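Local structure of Glyco_hydro_cc domain-containing protein (Blastomyces gilchristii, 6UB0) at residues D182-L194 with G218-I230. The protein probably hydrolyses beta-1,3-glucan as a curdlan-specific exo-beta-1,3-glucanase of glycoside hydrolase family GH128, and here holds laminaribiose in its active-site cleft. Residues are numbered along the deposited sequence; the frame is centred on the assembly and turned at random.
Sequences DEEAQVNFLKEVL and GALTSVGKAYKTI
Val-223 lies across the extended chain of Gln-186 at about a right angle, its CG2 3.6 Å from Gln-186 OE1 and its CG1 3.9 Å from Leu-190 CD1. Helices 183-194 and 222-229 run almost parallel, 9° apart; their backbones come nearest at Val-187 and Val-223, where short side chains suit the spacing, Val-187 CG1 resting 4.1 Å from Ala-226 CB. The bond from Gln-186 NE2 to Gly-181 O helps fix the amide's rotation, with CB and OE1 against the valine methyls. At the N-terminal ends, Ser-222 OG donates to Glu-183 OE1 (3.0 Å) from above the carboxylate plane; the bend at chi2 (-143°) helps bring the acid to the serine. Beside it Thr-221 caps its helix, OG1 accepting a nearly straight bond from Gly-224 N. At the chain's C-terminus, Leu-194 CD1 packs 3.8 Å from Ile-230 CB, and Ile-230 CD1 lies against the aliphatic CG of Lys-191. The long, branched Leu-190 and Leu-194 are buried between the helices and Phe-177 of strand 172-180, while Tyr-227 OH bonds Gly-6 O and Ser-208 N, fastening helix 222-229 to the first and last barrel strands. Such a last helix, closing the ring beside its neighbour, is characteristic of the TIM-barrel fold.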
loop_
_atom_site.group_PDB
_atom_site.type_symbol
_atom_site.label_atom_id
_atom_site.label_comp_id
_atom_site.label_asym_id
_atom_site.label_seq_id
_atom_site.Cartn_x
_atom_site.Cartn_y
_atom_site.Cartn_z
ATOM N N ASP A 182 21.493 -3.350 -7.871
ATOM C CA ASP A 182 21.494 -3.398 -9.364
ATOM C C ASP A 182 20.309 -4.251 -9.846
ATOM O O ASP A 182 19.613 -4.856 -9.006
ATOM C CB ASP A 182 22.842 -3.869 -9.906
ATOM C CG ASP A 182 23.221 -5.306 -9.579
ATOM O OD1 ASP A 182 22.317 -6.159 -9.472
ATOM O OD2 ASP A 182 24.448 -5.563 -9.465
ATOM N N GLU A 183 20.091 -4.298 -11.157
ATOM C CA GLU A 183 18.924 -4.990 -11.768
ATOM C C GLU A 183 18.873 -6.450 -11.293
ATOM O O GLU A 183 17.765 -6.933 -10.942
ATOM C CB GLU A 183 18.974 -4.929 -13.297
ATOM C CG GLU A 183 18.840 -3.530 -13.868
ATOM C CD GLU A 183 18.031 -3.449 -15.152
ATOM O OE1 GLU A 183 17.940 -4.471 -15.875
ATOM O OE2 GLU A 183 17.472 -2.370 -15.416
ATOM N N GLU A 184 19.999 -7.164 -11.295
ATOM C CA GLU A 184 19.976 -8.619 -10.971
ATOM C C GLU A 184 19.563 -8.821 -9.505
ATOM O O GLU A 184 18.763 -9.769 -9.232
ATOM C CB GLU A 184 21.315 -9.292 -11.280
ATOM C CG GLU A 184 21.221 -10.808 -11.209
ATOM C CD GLU A 184 20.728 -11.490 -12.475
ATOM O OE1 GLU A 184 19.541 -11.354 -12.824
ATOM O OE2 GLU A 184 21.564 -12.173 -13.117
ATOM N N ALA A 185 20.080 -7.948 -8.615
ATOM C CA ALA A 185 19.883 -7.930 -7.141
ATOM C C ALA A 185 18.344 -7.716 -6.738
ATOM O O ALA A 185 17.825 -8.547 -6.047
ATOM C CB ALA A 185 20.707 -6.784 -6.553
ATOM N N GLN A 186 17.786 -6.850 -7.665
ATOM C CA GLN A 186 16.320 -6.556 -7.590
ATOM C C GLN A 186 15.505 -7.758 -8.106
ATOM O O GLN A 186 14.556 -8.208 -7.412
ATOM C CB GLN A 186 16.027 -5.266 -8.341
ATOM C CG GLN A 186 16.767 -4.078 -7.779
ATOM C CD GLN A 186 16.449 -2.781 -8.475
ATOM O OE1 GLN A 186 15.377 -2.602 -9.033
ATOM N NE2 GLN A 186 17.399 -1.862 -8.454
ATOM N N VAL A 187 15.879 -8.336 -9.247
ATOM C CA VAL A 187 15.128 -9.511 -9.770
ATOM C C VAL A 187 15.031 -10.594 -8.645
ATOM O O VAL A 187 13.939 -11.186 -8.392
ATOM C CB VAL A 187 15.705 -10.008 -11.114
ATOM C CG1 VAL A 187 15.057 -11.304 -11.573
ATOM C CG2 VAL A 187 15.581 -8.950 -12.204
ATOM N N ASN A 188 16.282 -11.097 -8.235
ATOM C CA ASN A 188 16.394 -12.298 -7.353
ATOM C C ASN A 188 15.490 -12.135 -6.129
ATOM O O ASN A 188 14.817 -13.118 -5.705
ATOM C CB ASN A 188 17.853 -12.552 -6.956
ATOM C CG ASN A 188 18.609 -13.336 -8.006
ATOM O OD1 ASN A 188 18.319 -13.232 -9.206
ATOM N ND2 ASN A 188 19.572 -14.135 -7.563
ATOM N N PHE A 189 15.429 -10.907 -5.621
ATOM C CA PHE A 189 14.608 -10.529 -4.446
ATOM C C PHE A 189 13.141 -10.853 -4.789
ATOM O O PHE A 189 12.445 -11.595 -4.031
ATOM C CB PHE A 189 14.942 -9.076 -4.114
ATOM C CG PHE A 189 14.079 -8.456 -3.052
ATOM C CD1 PHE A 189 12.937 -7.756 -3.417
ATOM C CD2 PHE A 189 14.399 -8.545 -1.705
ATOM C CE1 PHE A 189 12.113 -7.207 -2.453
ATOM C CE2 PHE A 189 13.587 -7.951 -0.744
ATOM C CZ PHE A 189 12.451 -7.277 -1.126
ATOM N N LEU A 190 12.690 -10.399 -5.963
ATOM C CA LEU A 190 11.272 -10.619 -6.388
ATOM C C LEU A 190 11.008 -12.125 -6.529
ATOM O O LEU A 190 9.885 -12.607 -6.182
ATOM C CB LEU A 190 10.995 -9.876 -7.703
ATOM C CG LEU A 190 10.908 -8.350 -7.590
ATOM C CD1 LEU A 190 10.910 -7.701 -8.959
ATOM C CD2 LEU A 190 9.674 -7.948 -6.786
ATOM N N LYS A 191 11.996 -12.876 -7.002
ATOM C CA LYS A 191 11.885 -14.359 -7.084
ATOM C C LYS A 191 11.613 -15.002 -5.717
ATOM O O LYS A 191 10.917 -16.047 -5.708
ATOM C CB LYS A 191 13.158 -14.984 -7.658
ATOM C CG LYS A 191 13.460 -14.565 -9.085
ATOM C CD LYS A 191 14.441 -15.486 -9.771
ATOM C CE LYS A 191 14.603 -15.169 -11.244
ATOM N NZ LYS A 191 14.578 -16.411 -12.044
ATOM N N GLU A 192 12.148 -14.443 -4.625
ATOM C CA GLU A 192 11.964 -14.988 -3.255
ATOM C C GLU A 192 10.623 -14.500 -2.669
ATOM O O GLU A 192 9.815 -15.345 -2.193
ATOM C CB GLU A 192 13.185 -14.571 -2.416
ATOM C CG GLU A 192 13.130 -14.920 -0.933
ATOM C CD GLU A 192 13.167 -16.387 -0.556
ATOM O OE1 GLU A 192 13.828 -17.168 -1.269
ATOM O OE2 GLU A 192 12.550 -16.738 0.470
ATOM N N VAL A 193 10.346 -13.197 -2.738
ATOM C CA VAL A 193 9.201 -12.587 -1.988
ATOM C C VAL A 193 7.871 -12.761 -2.758
ATOM O O VAL A 193 6.818 -12.978 -2.108
ATOM C CB VAL A 193 9.537 -11.127 -1.628
ATOM C CG1 VAL A 193 10.933 -11.046 -1.016
ATOM C CG2 VAL A 193 9.429 -10.164 -2.808
ATOM N N LEU A 194 7.857 -12.726 -4.095
ATOM C CA LEU A 194 6.538 -12.749 -4.802
ATOM C C LEU A 194 5.751 -14.038 -4.512
ATOM O O LEU A 194 4.559 -14.000 -4.180
ATOM C CB LEU A 194 6.725 -12.508 -6.304
ATOM C CG LEU A 194 7.006 -11.062 -6.720
ATOM C CD1 LEU A 194 7.044 -10.875 -8.228
ATOM C CD2 LEU A 194 5.981 -10.105 -6.103
ATOM N N GLY A 218 9.762 4.541 -21.879
ATOM C CA GLY A 218 8.553 3.868 -22.379
ATOM C C GLY A 218 8.692 2.359 -22.402
ATOM O O GLY A 218 7.741 1.732 -22.823
ATOM N N ALA A 219 9.815 1.783 -21.959
ATOM C CA ALA A 219 10.063 0.323 -22.020
ATOM C C ALA A 219 10.190 -0.278 -20.617
ATOM O O ALA A 219 10.855 0.331 -19.812
ATOM C CB ALA A 219 11.312 0.068 -22.838
ATOM N N LEU A 220 9.631 -1.471 -20.372
ATOM C CA LEU A 220 9.910 -2.267 -19.141
ATOM C C LEU A 220 11.422 -2.431 -19.046
ATOM O O LEU A 220 12.014 -2.795 -20.028
ATOM C CB LEU A 220 9.292 -3.667 -19.146
ATOM C CG LEU A 220 7.787 -3.811 -18.922
ATOM C CD1 LEU A 220 7.417 -5.277 -18.891
ATOM C CD2 LEU A 220 7.330 -3.152 -17.639
ATOM N N THR A 221 11.983 -2.207 -17.867
ATOM C CA THR A 221 13.334 -2.682 -17.477
ATOM C C THR A 221 13.264 -4.191 -17.226
ATOM O O THR A 221 12.177 -4.755 -17.313
ATOM C CB THR A 221 13.814 -1.921 -16.232
ATOM O OG1 THR A 221 13.191 -2.543 -15.103
ATOM C CG2 THR A 221 13.490 -0.442 -16.296
ATOM N N SER A 222 14.381 -4.834 -16.853
ATOM C CA SER A 222 14.405 -6.300 -16.566
ATOM C C SER A 222 13.715 -6.588 -15.231
ATOM O O SER A 222 13.178 -7.722 -15.025
ATOM C CB SER A 222 15.794 -6.860 -16.576
ATOM O OG SER A 222 16.323 -6.875 -15.264
ATOM N N VAL A 223 13.737 -5.596 -14.343
ATOM C CA VAL A 223 12.991 -5.688 -13.058
ATOM C C VAL A 223 11.483 -5.681 -13.356
ATOM O O VAL A 223 10.763 -6.478 -12.734
ATOM C CB VAL A 223 13.429 -4.573 -12.101
ATOM C CG1 VAL A 223 12.893 -4.817 -10.691
ATOM C CG2 VAL A 223 14.945 -4.428 -12.089
ATOM N N GLY A 224 11.044 -4.800 -14.255
ATOM C CA GLY A 224 9.668 -4.726 -14.794
ATOM C C GLY A 224 9.134 -6.072 -15.262
ATOM O O GLY A 224 8.005 -6.469 -14.860
ATOM N N LYS A 225 9.874 -6.740 -16.137
ATOM C CA LYS A 225 9.504 -8.075 -16.679
ATOM C C LYS A 225 9.310 -9.100 -15.567
ATOM O O LYS A 225 8.364 -9.887 -15.650
ATOM C CB LYS A 225 10.610 -8.640 -17.564
ATOM C CG LYS A 225 10.694 -8.076 -18.969
ATOM C CD LYS A 225 12.002 -8.475 -19.645
ATOM C CE LYS A 225 12.028 -8.192 -21.132
ATOM N NZ LYS A 225 12.959 -9.102 -21.850
ATOM N N ALA A 226 10.212 -9.138 -14.593
ATOM C CA ALA A 226 10.138 -10.076 -13.455
ATOM C C ALA A 226 8.832 -9.842 -12.679
ATOM O O ALA A 226 8.158 -10.828 -12.269
ATOM C CB ALA A 226 11.331 -9.887 -12.558
ATOM N N TYR A 227 8.529 -8.577 -12.372
ATOM C CA TYR A 227 7.337 -8.228 -11.578
ATOM C C TYR A 227 6.095 -8.667 -12.371
ATOM O O TYR A 227 5.149 -9.135 -11.752
ATOM C CB TYR A 227 7.305 -6.738 -11.253
ATOM C CG TYR A 227 6.186 -6.331 -10.328
ATOM C CD1 TYR A 227 6.046 -6.927 -9.093
ATOM C CD2 TYR A 227 5.390 -5.240 -10.608
ATOM C CE1 TYR A 227 5.043 -6.560 -8.214
ATOM C CE2 TYR A 227 4.399 -4.834 -9.725
ATOM C CZ TYR A 227 4.249 -5.463 -8.500
ATOM O OH TYR A 227 3.255 -5.121 -7.616
ATOM N N LYS A 228 6.162 -8.639 -13.700
ATOM C CA LYS A 228 5.019 -8.947 -14.622
ATOM C C LYS A 228 4.759 -10.450 -14.763
ATOM O O LYS A 228 3.598 -10.778 -15.082
ATOM C CB LYS A 228 5.306 -8.370 -16.011
ATOM C CG LYS A 228 4.134 -8.380 -16.982
ATOM C CD LYS A 228 4.450 -7.541 -18.183
ATOM C CE LYS A 228 3.269 -7.265 -19.074
ATOM N NZ LYS A 228 3.759 -6.714 -20.357
ATOM N N THR A 229 5.782 -11.310 -14.590
ATOM C CA THR A 229 5.781 -12.733 -15.026
ATOM C C THR A 229 5.924 -13.700 -13.849
ATOM O O THR A 229 5.573 -14.837 -14.034
ATOM C CB THR A 229 6.934 -13.050 -15.989
ATOM O OG1 THR A 229 8.136 -12.908 -15.243
ATOM C CG2 THR A 229 7.001 -12.172 -17.216
ATOM N N ILE A 230 6.455 -13.290 -12.694
ATOM C CA ILE A 230 6.850 -14.281 -11.666
ATOM C C ILE A 230 5.572 -14.808 -11.009
ATOM O O ILE A 230 4.525 -14.142 -10.845
ATOM C CB ILE A 230 7.856 -13.686 -10.679
ATOM C CG1 ILE A 230 9.223 -13.535 -11.346
ATOM C CG2 ILE A 230 7.897 -14.521 -9.420
ATOM C CD1 ILE A 230 10.216 -12.754 -10.552
ATOM O OXT ILE A 230 5.591 -15.977 -10.630
#